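Local coordinates for protein putative rubredoxin reductase (Rhodopseudomonas palustris, PDB 3FG2) that probably passes electrons from NADH, through its bound FAD, to the ferredoxin that supplies the cytochrome P450 CYP199A2, at residues P26-L31 and A71-S76; I82-R87 and T265-I270; A118-V123 and I210-D215; P140-V145 and C230-V235. All blocks are in the same frame, centred on the assembly; numbering follows the deposited sequence.

Contact 1: residues P26-L31 and A71-S76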
loop_
_atom_site.group_PDB
_atom_site.type_symbol
_atom_site.label_atom_id
_atom_site.label_comp_id
_atom_site.label_asym_id
_atom_site.label_seq_id
_atom_site.Cartn_x
_atom_site.Cartn_y
_atom_site.Cartn_z
ATOM N N PRO A 26 7.973 3.768 29.127
ATOM C CA PRO A 26 9.210 3.604 29.898
ATOM C C PRO A 26 10.133 2.465 29.459
ATOM O O PRO A 26 11.357 2.601 29.496
ATOM C CB PRO A 26 8.692 3.408 31.318
ATOM C CG PRO A 26 7.444 2.616 31.087
ATOM C CD PRO A 26 6.803 3.355 29.924
ATOM N N GLY A 27 9.540 1.349 29.044
ATOM C CA GLY A 27 10.318 0.197 28.625
ATOM C C GLY A 27 11.258 0.400 27.454
ATOM O O GLY A 27 11.349 1.492 26.879
ATOM N N ARG A 28 11.961 -0.675 27.106
ATOM C CA ARG A 28 12.918 -0.688 26.001
ATOM C C ARG A 28 12.170 -0.886 24.685
ATOM O O ARG A 28 11.127 -1.538 24.650
ATOM C CB ARG A 28 13.910 -1.836 26.205
ATOM C CG ARG A 28 14.935 -2.022 25.102
ATOM C CD ARG A 28 15.603 -3.387 25.235
ATOM N NE ARG A 28 16.691 -3.583 24.279
ATOM C CZ ARG A 28 17.295 -4.749 24.065
ATOM N NH1 ARG A 28 16.919 -5.830 24.736
ATOM N NH2 ARG A 28 18.282 -4.835 23.187
ATOM N N ILE A 29 12.705 -0.326 23.605
ATOM C CA ILE A 29 12.075 -0.451 22.290
ATOM C C ILE A 29 13.085 -0.827 21.211
ATOM O O ILE A 29 13.937 -0.019 20.831
ATOM C CB ILE A 29 11.380 0.862 21.866
ATOM C CG1 ILE A 29 10.314 1.244 22.898
ATOM C CG2 ILE A 29 10.756 0.693 20.482
ATOM C CD1 ILE A 29 9.600 2.550 22.598
ATOM N N ALA A 30 12.973 -2.057 20.718
ATOM C CA ALA A 30 13.872 -2.558 19.681
ATOM C C ALA A 30 13.135 -2.683 18.352
ATOM O O ALA A 30 12.101 -3.344 18.262
ATOM C CB ALA A 30 14.442 -3.913 20.098
ATOM N N LEU A 31 13.680 -2.047 17.322
ATOM C CA LEU A 31 13.067 -2.062 15.999
ATOM C C LEU A 31 13.885 -2.920 15.037
ATOM O O LEU A 31 14.915 -2.483 14.538
ATOM C CB LEU A 31 12.991 -0.631 15.454
ATOM C CG LEU A 31 11.748 -0.154 14.695
ATOM C CD1 LEU A 31 12.133 1.058 13.846
ATOM C CD2 LEU A 31 11.196 -1.262 13.811
ATOM N N ALA A 71 15.867 6.751 21.959
ATOM C CA ALA A 71 16.051 5.505 22.697
ATOM C C ALA A 71 15.368 4.345 21.980
ATOM O O ALA A 71 14.911 3.393 22.616
ATOM C CB ALA A 71 15.500 5.639 24.113
ATOM N N ILE A 72 15.286 4.439 20.654
ATOM C CA ILE A 72 14.686 3.380 19.849
ATOM C C ILE A 72 15.835 2.588 19.250
ATOM O O ILE A 72 16.534 3.063 18.356
ATOM C CB ILE A 72 13.801 3.939 18.711
ATOM C CG1 ILE A 72 12.590 4.659 19.308
ATOM C CG2 ILE A 72 13.344 2.807 17.802
ATOM C CD1 ILE A 72 11.637 5.243 18.283
ATOM N N GLU A 73 16.025 1.379 19.756
ATOM C CA GLU A 73 17.107 0.518 19.303
ATOM C C GLU A 73 16.861 -0.022 17.896
ATOM O O GLU A 73 16.008 -0.893 17.696
ATOM C CB GLU A 73 17.277 -0.643 20.287
ATOM C CG GLU A 73 18.677 -1.213 20.339
ATOM C CD GLU A 73 18.775 -2.386 21.284
ATOM O OE1 GLU A 73 18.332 -2.249 22.446
ATOM O OE2 GLU A 73 19.298 -3.442 20.863
ATOM N N LEU A 74 17.618 0.492 16.929
ATOM C CA LEU A 74 17.483 0.067 15.539
ATOM C C LEU A 74 18.410 -1.101 15.229
ATOM O O LEU A 74 19.604 -0.906 15.003
ATOM C CB LEU A 74 17.804 1.226 14.602
ATOM C CG LEU A 74 17.373 0.984 13.159
ATOM C CD1 LEU A 74 15.865 0.813 13.116
ATOM C CD2 LEU A 74 17.813 2.149 12.281
ATOM N N ILE A 75 17.855 -2.309 15.204
ATOM C CA ILE A 75 18.641 -3.511 14.944
ATOM C C ILE A 75 18.605 -3.973 13.489
ATOM O O ILE A 75 17.554 -4.364 12.973
ATOM C CB ILE A 75 18.154 -4.689 15.811
ATOM C CG1 ILE A 75 18.160 -4.292 17.287
ATOM C CG2 ILE A 75 19.044 -5.903 15.579
ATOM C CD1 ILE A 75 17.595 -5.356 18.193
ATOM N N SER A 76 19.762 -3.949 12.837
ATOM C CA SER A 76 19.860 -4.378 11.450
ATOM C C SER A 76 19.862 -5.905 11.365
ATOM O O SER A 76 20.917 -6.523 11.228
ATOM C CB SER A 76 21.137 -3.821 10.820
ATOM O OG SER A 76 21.197 -4.127 9.439
#

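Contact 2: residues I82-R87 and T265-I270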
loop_
_atom_site.group_PDB
_atom_site.type_symbol
_atom_site.label_atom_id
_atom_site.label_comp_id
_atom_site.label_asym_id
_atom_site.label_seq_id
_atom_site.Cartn_x
_atom_site.Cartn_y
_atom_site.Cartn_z
ATOM N N ILE A 82 9.521 -17.333 16.397
ATOM C CA ILE A 82 8.965 -16.749 17.609
ATOM C C ILE A 82 8.687 -17.805 18.682
ATOM O O ILE A 82 7.919 -18.747 18.456
ATOM C CB ILE A 82 7.645 -16.016 17.325
ATOM C CG1 ILE A 82 7.877 -14.890 16.319
ATOM C CG2 ILE A 82 7.076 -15.463 18.626
ATOM C CD1 ILE A 82 6.607 -14.215 15.885
ATOM N N ASP A 83 9.315 -17.643 19.846
ATOM C CA ASP A 83 9.116 -18.574 20.955
ATOM C C ASP A 83 8.103 -17.936 21.890
ATOM O O ASP A 83 8.470 -17.248 22.840
ATOM C CB ASP A 83 10.427 -18.809 21.712
ATOM C CG ASP A 83 10.299 -19.887 22.784
ATOM O OD1 ASP A 83 9.157 -20.231 23.165
ATOM O OD2 ASP A 83 11.346 -20.384 23.252
ATOM N N ARG A 84 6.827 -18.155 21.608
ATOM C CA ARG A 84 5.768 -17.575 22.416
ATOM C C ARG A 84 5.864 -17.976 23.879
ATOM O O ARG A 84 5.744 -17.126 24.762
ATOM C CB ARG A 84 4.404 -17.976 21.858
ATOM C CG ARG A 84 4.102 -17.403 20.489
ATOM C CD ARG A 84 2.870 -18.066 19.893
ATOM N NE ARG A 84 1.685 -17.879 20.720
ATOM C CZ ARG A 84 0.557 -18.562 20.567
ATOM N NH1 ARG A 84 0.465 -19.480 19.616
ATOM N NH2 ARG A 84 -0.479 -18.319 21.357
ATOM N N GLU A 85 6.084 -19.262 24.138
ATOM C CA GLU A 85 6.177 -19.743 25.512
ATOM C C GLU A 85 7.314 -19.062 26.270
ATOM O O GLU A 85 7.135 -18.619 27.402
ATOM C CB GLU A 85 6.368 -21.263 25.536
ATOM C CG GLU A 85 6.435 -21.854 26.944
ATOM C CD GLU A 85 6.637 -23.367 26.952
ATOM O OE1 GLU A 85 7.579 -23.852 26.282
ATOM O OE2 GLU A 85 5.860 -24.074 27.635
ATOM N N GLY A 86 8.480 -18.970 25.643
ATOM C CA GLY A 86 9.615 -18.337 26.290
ATOM C C GLY A 86 9.667 -16.846 26.027
ATOM O O GLY A 86 10.611 -16.168 26.436
ATOM N N ARG A 87 8.639 -16.344 25.345
ATOM C CA ARG A 87 8.534 -14.931 24.996
ATOM C C ARG A 87 9.857 -14.391 24.481
ATOM O O ARG A 87 10.316 -13.325 24.889
ATOM C CB ARG A 87 8.052 -14.127 26.205
ATOM C CG ARG A 87 6.624 -14.478 26.609
ATOM C CD ARG A 87 6.226 -13.856 27.939
ATOM N NE ARG A 87 6.280 -12.398 27.911
ATOM C CZ ARG A 87 5.873 -11.623 28.911
ATOM N NH1 ARG A 87 5.382 -12.169 30.016
ATOM N NH2 ARG A 87 5.951 -10.304 28.806
ATOM N N THR A 265 -3.292 -10.437 18.746
ATOM C CA THR A 265 -3.435 -11.799 18.240
ATOM C C THR A 265 -4.051 -12.620 19.364
ATOM O O THR A 265 -4.426 -12.076 20.403
ATOM C CB THR A 265 -2.082 -12.431 17.898
ATOM O OG1 THR A 265 -1.309 -12.565 19.099
ATOM C CG2 THR A 265 -1.325 -11.570 16.879
ATOM N N SER A 266 -4.160 -13.928 19.162
ATOM C CA SER A 266 -4.724 -14.792 20.189
ATOM C C SER A 266 -3.753 -14.862 21.369
ATOM O O SER A 266 -4.103 -15.327 22.452
ATOM C CB SER A 266 -4.962 -16.189 19.622
ATOM O OG SER A 266 -3.767 -16.703 19.070
ATOM N N ASP A 267 -2.529 -14.394 21.153
ATOM C CA ASP A 267 -1.531 -14.394 22.209
ATOM C C ASP A 267 -1.267 -12.992 22.723
ATOM O O ASP A 267 -0.603 -12.189 22.052
ATOM C CB ASP A 267 -0.195 -14.975 21.729
ATOM C CG ASP A 267 0.886 -14.950 22.826
ATOM O OD1 ASP A 267 2.077 -15.162 22.518
ATOM O OD2 ASP A 267 0.542 -14.726 24.008
ATOM N N PRO A 268 -1.795 -12.662 23.912
ATOM C CA PRO A 268 -1.506 -11.311 24.391
ATOM C C PRO A 268 0.021 -11.297 24.416
ATOM O O PRO A 268 0.632 -12.359 24.474
ATOM C CB PRO A 268 -2.144 -11.296 25.778
ATOM C CG PRO A 268 -2.076 -12.736 26.201
ATOM C CD PRO A 268 -2.472 -13.462 24.943
ATOM N N HIS A 269 0.628 -10.118 24.357
ATOM C CA HIS A 269 2.090 -9.975 24.315
ATOM C C HIS A 269 2.478 -9.892 22.844
ATOM O O HIS A 269 3.632 -9.620 22.523
ATOM C CB HIS A 269 2.845 -11.170 24.919
ATOM C CG HIS A 269 2.478 -11.489 26.335
ATOM N ND1 HIS A 269 2.943 -12.615 26.981
ATOM C CD2 HIS A 269 1.673 -10.853 27.220
ATOM C CE1 HIS A 269 2.439 -12.659 28.202
ATOM N NE2 HIS A 269 1.664 -11.602 28.371
ATOM N N ILE A 270 1.520 -10.147 21.954
ATOM C CA ILE A 270 1.791 -10.089 20.522
ATOM C C ILE A 270 0.701 -9.397 19.701
ATOM O O ILE A 270 -0.442 -9.871 19.617
ATOM C CB ILE A 270 2.019 -11.499 19.930
ATOM C CG1 ILE A 270 3.216 -12.162 20.613
ATOM C CG2 ILE A 270 2.289 -11.396 18.429
ATOM C CD1 ILE A 270 3.625 -13.497 20.001
HETATM O O HOH W 1 4.424 -14.681 23.383
HETATM O O HOH W 2 -0.648 -17.601 24.534
#

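Contact 3: residues A118-V123 and I210-D215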
loop_
_atom_site.group_PDB
_atom_site.type_symbol
_atom_site.label_atom_id
_atom_site.label_comp_id
_atom_site.label_asym_id
_atom_site.label_seq_id
_atom_site.Cartn_x
_atom_site.Cartn_y
_atom_site.Cartn_z
ATOM N N ALA A 118 9.650 -16.082 -16.168
ATOM C CA ALA A 118 9.276 -14.918 -15.370
ATOM C C ALA A 118 10.411 -14.418 -14.482
ATOM O O ALA A 118 10.378 -13.281 -14.004
ATOM C CB ALA A 118 8.069 -15.240 -14.513
ATOM N N SER A 119 11.411 -15.265 -14.262
ATOM C CA SER A 119 12.532 -14.893 -13.414
ATOM C C SER A 119 13.779 -14.405 -14.153
ATOM O O SER A 119 14.853 -14.323 -13.561
ATOM C CB SER A 119 12.907 -16.061 -12.499
ATOM O OG SER A 119 13.334 -17.174 -13.260
ATOM N N LEU A 120 13.654 -14.086 -15.437
ATOM C CA LEU A 120 14.804 -13.576 -16.177
ATOM C C LEU A 120 15.190 -12.227 -15.570
ATOM O O LEU A 120 14.376 -11.575 -14.920
ATOM C CB LEU A 120 14.474 -13.419 -17.661
ATOM C CG LEU A 120 14.361 -14.738 -18.436
ATOM C CD1 LEU A 120 13.903 -14.457 -19.856
ATOM C CD2 LEU A 120 15.707 -15.460 -18.435
ATOM N N PRO A 121 16.431 -11.782 -15.785
ATOM C CA PRO A 121 16.912 -10.506 -15.239
ATOM C C PRO A 121 16.047 -9.271 -15.490
ATOM O O PRO A 121 15.897 -8.426 -14.605
ATOM C CB PRO A 121 18.295 -10.364 -15.871
ATOM C CG PRO A 121 18.718 -11.787 -16.100
ATOM C CD PRO A 121 17.460 -12.408 -16.631
ATOM N N ASP A 122 15.483 -9.162 -16.690
ATOM C CA ASP A 122 14.675 -8.001 -17.045
ATOM C C ASP A 122 13.196 -8.041 -16.667
ATOM O O ASP A 122 12.384 -7.315 -17.243
ATOM C CB ASP A 122 14.826 -7.699 -18.543
ATOM C CG ASP A 122 16.185 -7.101 -18.882
ATOM O OD1 ASP A 122 16.694 -7.369 -19.994
ATOM O OD2 ASP A 122 16.741 -6.353 -18.045
ATOM N N VAL A 123 12.849 -8.892 -15.706
ATOM C CA VAL A 123 11.479 -8.977 -15.209
ATOM C C VAL A 123 11.601 -8.460 -13.771
ATOM O O VAL A 123 11.995 -9.192 -12.855
ATOM C CB VAL A 123 10.951 -10.426 -15.226
ATOM C CG1 VAL A 123 9.574 -10.481 -14.599
ATOM C CG2 VAL A 123 10.877 -10.936 -16.663
ATOM N N ILE A 210 6.910 -15.413 -20.745
ATOM C CA ILE A 210 7.765 -14.271 -21.036
ATOM C C ILE A 210 8.682 -14.715 -22.169
ATOM O O ILE A 210 9.571 -15.548 -21.964
ATOM C CB ILE A 210 8.661 -13.878 -19.841
ATOM C CG1 ILE A 210 7.795 -13.462 -18.646
ATOM C CG2 ILE A 210 9.634 -12.770 -20.271
ATOM C CD1 ILE A 210 6.747 -12.412 -18.968
ATOM N N ALA A 211 8.456 -14.173 -23.361
ATOM C CA ALA A 211 9.265 -14.524 -24.521
ATOM C C ALA A 211 10.687 -13.992 -24.374
ATOM O O ALA A 211 10.907 -12.806 -24.103
ATOM C CB ALA A 211 8.627 -13.972 -25.799
ATOM N N ALA A 212 11.658 -14.878 -24.549
ATOM C CA ALA A 212 13.040 -14.470 -24.437
ATOM C C ALA A 212 13.889 -15.040 -25.561
ATOM O O ALA A 212 13.503 -15.987 -26.249
ATOM C CB ALA A 212 13.602 -14.893 -23.096
ATOM N N GLU A 213 15.051 -14.428 -25.735
ATOM C CA GLU A 213 16.020 -14.826 -26.737
ATOM C C GLU A 213 17.301 -14.894 -25.921
ATOM O O GLU A 213 17.785 -13.879 -25.418
ATOM C CB GLU A 213 16.089 -13.757 -27.825
ATOM C CG GLU A 213 17.068 -14.043 -28.925
ATOM C CD GLU A 213 18.375 -13.320 -28.731
ATOM O OE1 GLU A 213 18.359 -12.077 -28.588
ATOM O OE2 GLU A 213 19.417 -13.999 -28.730
ATOM N N GLY A 214 17.838 -16.098 -25.774
ATOM C CA GLY A 214 19.019 -16.266 -24.951
ATOM C C GLY A 214 18.442 -16.143 -23.553
ATOM O O GLY A 214 17.731 -17.040 -23.081
ATOM N N ASP A 215 18.734 -15.029 -22.893
ATOM C CA ASP A 215 18.191 -14.762 -21.569
ATOM C C ASP A 215 17.753 -13.308 -21.551
ATOM O O ASP A 215 17.653 -12.673 -20.497
ATOM C CB ASP A 215 19.222 -15.044 -20.479
ATOM C CG ASP A 215 19.289 -16.521 -20.124
ATOM O OD1 ASP A 215 18.223 -17.113 -19.830
ATOM O OD2 ASP A 215 20.401 -17.095 -20.136
HETATM O O HOH W 3 16.093 -10.306 -19.490
#

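Contact 4: residues P140-V145 and C230-V235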
loop_
_atom_site.group_PDB
_atom_site.type_symbol
_atom_site.label_atom_id
_atom_site.label_comp_id
_atom_site.label_asym_id
_atom_site.label_seq_id
_atom_site.Cartn_x
_atom_site.Cartn_y
_atom_site.Cartn_z
ATOM N N PRO A 140 16.624 3.969 -18.667
ATOM C CA PRO A 140 17.370 4.690 -19.707
ATOM C C PRO A 140 17.991 3.783 -20.778
ATOM O O PRO A 140 18.266 4.228 -21.894
ATOM C CB PRO A 140 18.418 5.461 -18.904
ATOM C CG PRO A 140 18.629 4.592 -17.695
ATOM C CD PRO A 140 17.221 4.195 -17.339
ATOM N N ASP A 141 18.206 2.515 -20.437
ATOM C CA ASP A 141 18.787 1.559 -21.377
ATOM C C ASP A 141 17.714 0.666 -21.992
ATOM O O ASP A 141 18.028 -0.333 -22.639
ATOM C CB ASP A 141 19.824 0.676 -20.677
ATOM C CG ASP A 141 20.860 1.482 -19.926
ATOM O OD1 ASP A 141 20.537 1.984 -18.829
ATOM O OD2 ASP A 141 21.993 1.619 -20.438
ATOM N N LYS A 142 16.452 1.023 -21.783
ATOM C CA LYS A 142 15.348 0.243 -22.321
ATOM C C LYS A 142 14.413 1.074 -23.197
ATOM O O LYS A 142 14.187 2.259 -22.946
ATOM C CB LYS A 142 14.571 -0.418 -21.180
ATOM C CG LYS A 142 15.310 -1.592 -20.547
ATOM C CD LYS A 142 15.624 -2.653 -21.599
ATOM C CE LYS A 142 16.286 -3.875 -20.996
ATOM N NZ LYS A 142 17.571 -3.525 -20.339
ATOM N N LYS A 143 13.862 0.430 -24.220
ATOM C CA LYS A 143 12.978 1.094 -25.167
ATOM C C LYS A 143 11.504 0.759 -25.017
ATOM O O LYS A 143 10.644 1.569 -25.358
ATOM C CB LYS A 143 13.370 0.717 -26.595
ATOM C CG LYS A 143 14.820 0.935 -26.969
ATOM C CD LYS A 143 15.078 2.369 -27.378
ATOM C CE LYS A 143 16.300 2.440 -28.278
ATOM N NZ LYS A 143 16.117 1.596 -29.509
ATOM N N HIS A 144 11.204 -0.427 -24.506
ATOM C CA HIS A 144 9.816 -0.860 -24.444
ATOM C C HIS A 144 9.504 -1.723 -23.222
ATOM O O HIS A 144 10.028 -2.830 -23.088
ATOM C CB HIS A 144 9.535 -1.644 -25.726
ATOM C CG HIS A 144 8.087 -1.838 -26.026
ATOM N ND1 HIS A 144 7.086 -1.350 -25.216
ATOM C CD2 HIS A 144 7.470 -2.443 -27.068
ATOM C CE1 HIS A 144 5.913 -1.646 -25.749
ATOM N NE2 HIS A 144 6.120 -2.308 -26.873
ATOM N N VAL A 145 8.641 -1.228 -22.339
ATOM C CA VAL A 145 8.286 -1.990 -21.146
ATOM C C VAL A 145 6.815 -2.416 -21.115
ATOM O O VAL A 145 5.920 -1.640 -21.471
ATOM C CB VAL A 145 8.578 -1.183 -19.850
ATOM C CG1 VAL A 145 7.809 0.126 -19.859
ATOM C CG2 VAL A 145 8.187 -2.002 -18.634
ATOM N N CYS A 230 8.769 -6.463 -26.148
ATOM C CA CYS A 230 9.260 -5.574 -25.109
ATOM C C CYS A 230 10.644 -6.021 -24.652
ATOM O O CYS A 230 11.007 -7.182 -24.820
ATOM C CB CYS A 230 8.297 -5.577 -23.918
ATOM S SG CYS A 230 8.174 -7.153 -23.034
ATOM N N ASP A 231 11.424 -5.104 -24.092
ATOM C CA ASP A 231 12.750 -5.471 -23.604
ATOM C C ASP A 231 12.806 -5.316 -22.093
ATOM O O ASP A 231 13.849 -5.522 -21.481
ATOM C CB ASP A 231 13.846 -4.632 -24.274
ATOM C CG ASP A 231 13.672 -3.148 -24.051
ATOM O OD1 ASP A 231 14.473 -2.378 -24.612
ATOM O OD2 ASP A 231 12.746 -2.744 -23.317
ATOM N N LEU A 232 11.667 -4.967 -21.500
ATOM C CA LEU A 232 11.562 -4.799 -20.058
ATOM C C LEU A 232 10.146 -5.117 -19.554
ATOM O O LEU A 232 9.147 -4.726 -20.169
ATOM C CB LEU A 232 11.943 -3.367 -19.664
ATOM C CG LEU A 232 11.923 -2.990 -18.176
ATOM C CD1 LEU A 232 12.941 -3.817 -17.409
ATOM C CD2 LEU A 232 12.236 -1.512 -18.025
ATOM N N VAL A 233 10.069 -5.827 -18.433
ATOM C CA VAL A 233 8.786 -6.178 -17.838
ATOM C C VAL A 233 8.734 -5.765 -16.370
ATOM O O VAL A 233 9.663 -6.029 -15.600
ATOM C CB VAL A 233 8.514 -7.704 -17.908
ATOM C CG1 VAL A 233 7.141 -8.023 -17.289
ATOM C CG2 VAL A 233 8.575 -8.183 -19.355
ATOM N N VAL A 234 7.645 -5.108 -15.991
ATOM C CA VAL A 234 7.441 -4.695 -14.609
ATOM C C VAL A 234 6.150 -5.381 -14.172
ATOM O O VAL A 234 5.096 -5.187 -14.780
ATOM C CB VAL A 234 7.294 -3.161 -14.496
ATOM C CG1 VAL A 234 6.985 -2.768 -13.060
ATOM C CG2 VAL A 234 8.584 -2.488 -14.958
ATOM N N VAL A 235 6.224 -6.208 -13.138
ATOM C CA VAL A 235 5.027 -6.910 -12.706
ATOM C C VAL A 235 4.517 -6.479 -11.345
ATOM O O VAL A 235 5.279 -6.311 -10.390
ATOM C CB VAL A 235 5.224 -8.463 -12.726
ATOM C CG1 VAL A 235 6.594 -8.814 -13.271
ATOM C CG2 VAL A 235 5.021 -9.051 -11.345
#

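Contact 1: residues P26-L31 and A71-S76
Arg28 and Glu73 form the charged part of this contact, which shows how a parallel strand pair can be reinforced by a salt bridge over one face of the sheet, here the face of Ala30 and Glu73. The arginine grips side-on with two nitrogens, both directed at one oxygen: Arg28 NE lies 2.8 Å and Arg28 NH2 2.7 Å from Glu73 OE1. This oxygen sits within the guanidinium plane and meets both donors on its syn side, while a weak third bond runs from NH2 to Glu73 OE2. With CG anti to the backbone N (chi1 177°) and the chain extended as far as NE, Arg28 spans the gap between strands. The carboxylate plane is turned 28° from that of the guanidinium.

Backbone bonds join the strands in parallel register. Glu73 N donates to Ile29 O, and Leu31 N donates to Glu73 O at 2.6 Å, so Glu73 is held through both its amide and its carbonyl. Ile75 N then reaches Leu31 O at 3.0 Å.

Apolar contacts occupy both faces. On one, Leu31 CD1 lies 3.8 Å from Leu74 CD1, the two side chains side by side and pointing the same way, and Leu31 CB rests on Ile72 CG2. On the other, Ala30 CB meets Ile75 CD1 at 4.0 Å. Helix 11-22 covers Ile29 and Ile72.

Strand 29-32, helix 64-69 and strand 72-75 make a beta-alpha-beta unit at one edge of the five-stranded parallel sheet. This is the Rossmann-type fold of the FAD-binding domain, whose cofactor-binding residues Asp34 and Glu35 follow strand 29-32 closely.

Contact 2: residues I82-R87 and T265-I270
Asp267 OD1 is held by Arg84 NE and by a water that also donates to Arg84 O, so the arginine reaches this oxygen both directly and through solvent. The aspartate opens a type II beta turn, Asp267 to Ile270, that leads into the edge strand 270-272 of the parallel sheet in the Rossmann-type FAD domain; Arg84 follows strand 79-83 of a three-stranded antiparallel sheet. The two side chains reach tip to tip. Arg84 NE donates to Asp267 OD1 over 3.3 Å, fairly straight at 160°, with OD1 close to the guanidinium plane but met from above the plane of its own carboxylate. Arg84 has its strongest polar partner elsewhere, NH1 donating to Ala249 O. Arg84 CG also lies 4.0 Å from Ile270 CD1, which Ile82 CG2 approaches too. An alanine in place of Arg84 would probably leave Asp267 without its ionic mate, Ala249 O without this donor, and a gap beside Ile270. Thr265 secures the base of the turn: its N and OG1 both donate to Ile270 O, and OG1 accepts from Asp267 N in an ST turn. Separately, the guanidinium of Arg87 lies over one face of the His269 ring, the planes 33° apart, with Arg87 NH1 3.5 Å from His269 CE1.

Contact 3: residues A118-V123 and I210-D215
Leu120 is directed at the 210-215 segment by two torsions: CG stands anti to the carbonyl carbon (chi1 -73°), and chi2 of 175° extends the chain to CD1. The two methyl groups meet different partners. Leu120 CD1 presses on Ala212 CB at 3.3 Å, tighter than usual for two carbons, so the exact spacing deserves some caution. Leu120 CD2 faces Asp215 OD1, also at 3.3 Å, the two side chains crossing at about a right angle. One leucine therefore touches both the end of strand 207-213 and the turn after it, through a methyl-methyl and a methyl-carboxylate contact, a small example of how a single branched residue can serve two neighbours.

At the start of the 210-215 segment, Ile210 makes the other apolar contacts. Ile210 CG2 lies 4.2 Å from Val123 CG2, and Ile210 CG1 rests against Ala118 CA at 3.9 Å. The polar link between the segments is a water that accepts from Asp122 N at 3.1 Å and donates to Asp215 O at 3.0 Å, while Pro121 CD lies nearby on the same carbonyl oxygen. The loop itself is folded by a type I beta turn from Leu120 to Val123, closed by Val123 N on Leu120 O.

Gly214 has positive phi in the tight turn connecting strands 207-213 and 216-222 of an antiparallel sheet. Val217 of the second strand packs against Ile210, Val123 and Asp122, and the backbone of Ile210 bonds to Pro116. The loop then leads directly into strand 123-124, an edge of the second parallel sheet, and Asp122 OD2 forms a salt bridge with Arg138 of helix 129-138.

Contact 4: residues P140-V145 and C230-V235
Asp231 and the backbone of Lys143 and His144 make the tight part of this contact, in contrast to the lysine ends around it. With CG between the backbone N and the carbonyl carbon (chi1 59°), the carboxylate receives two amides: Lys143 N donates to Asp231 OD1 at 2.9 Å, almost perfectly straight and on the syn lone pair, and His144 N donates to Asp231 OD2 at 3.0 Å from above the carboxylate plane. Asp231 N in turn donates to His144 O. His144 O lies 2.7 Å from Asp231 OD2, two acceptors side by side, a closeness likely to be unfavourable for a fully charged carboxylate. An alanine in place of Asp231 would probably leave both amides without these acceptors and uncover Lys142 CD, which packs 3.2 Å from Asp231 CG.

Deeper in the sheet the packing is apolar, with Val145 CG2 at 3.7 Å from Val234 CG2 and 3.9 Å from Leu232 CG. The aliphatic chain of Lys142 lies close on Asp231, and the looseness begins at its ammonium: Lys142 NZ stays 5.4 Å from Asp231 OD1 and makes a long, weak ion pair with Asp122, while Lys143 is exposed and its chain leads away.

Strand 144-148 runs parallel between 232-235 and 167-171, bonding through Val145 to Glu167 and Asp169. Strand 216-222 lies against Cys230 and Val233, joining this Rossmann-type sheet to the antiparallel layer.

The four contacts fall into two groups, one in each of two Rossmann-type parts of the chain. Contact 1 comes first along the chain, and contact 2 follows through strand 79-83; their centres are 19 Å apart, and both border the first parallel sheet, at its opposite edge strands 72-75 and 270-272. Contacts 3 and 4, by contrast, lie within the long excursion between residues 87 and 265, alternate along the chain and touch: Asp122 O probably bonds to Val233 N. Their centres are 11 Å apart, yet more than 40 Å from contacts 1 and 2. One domain is thus inserted in another, as in the glutathione reductase family.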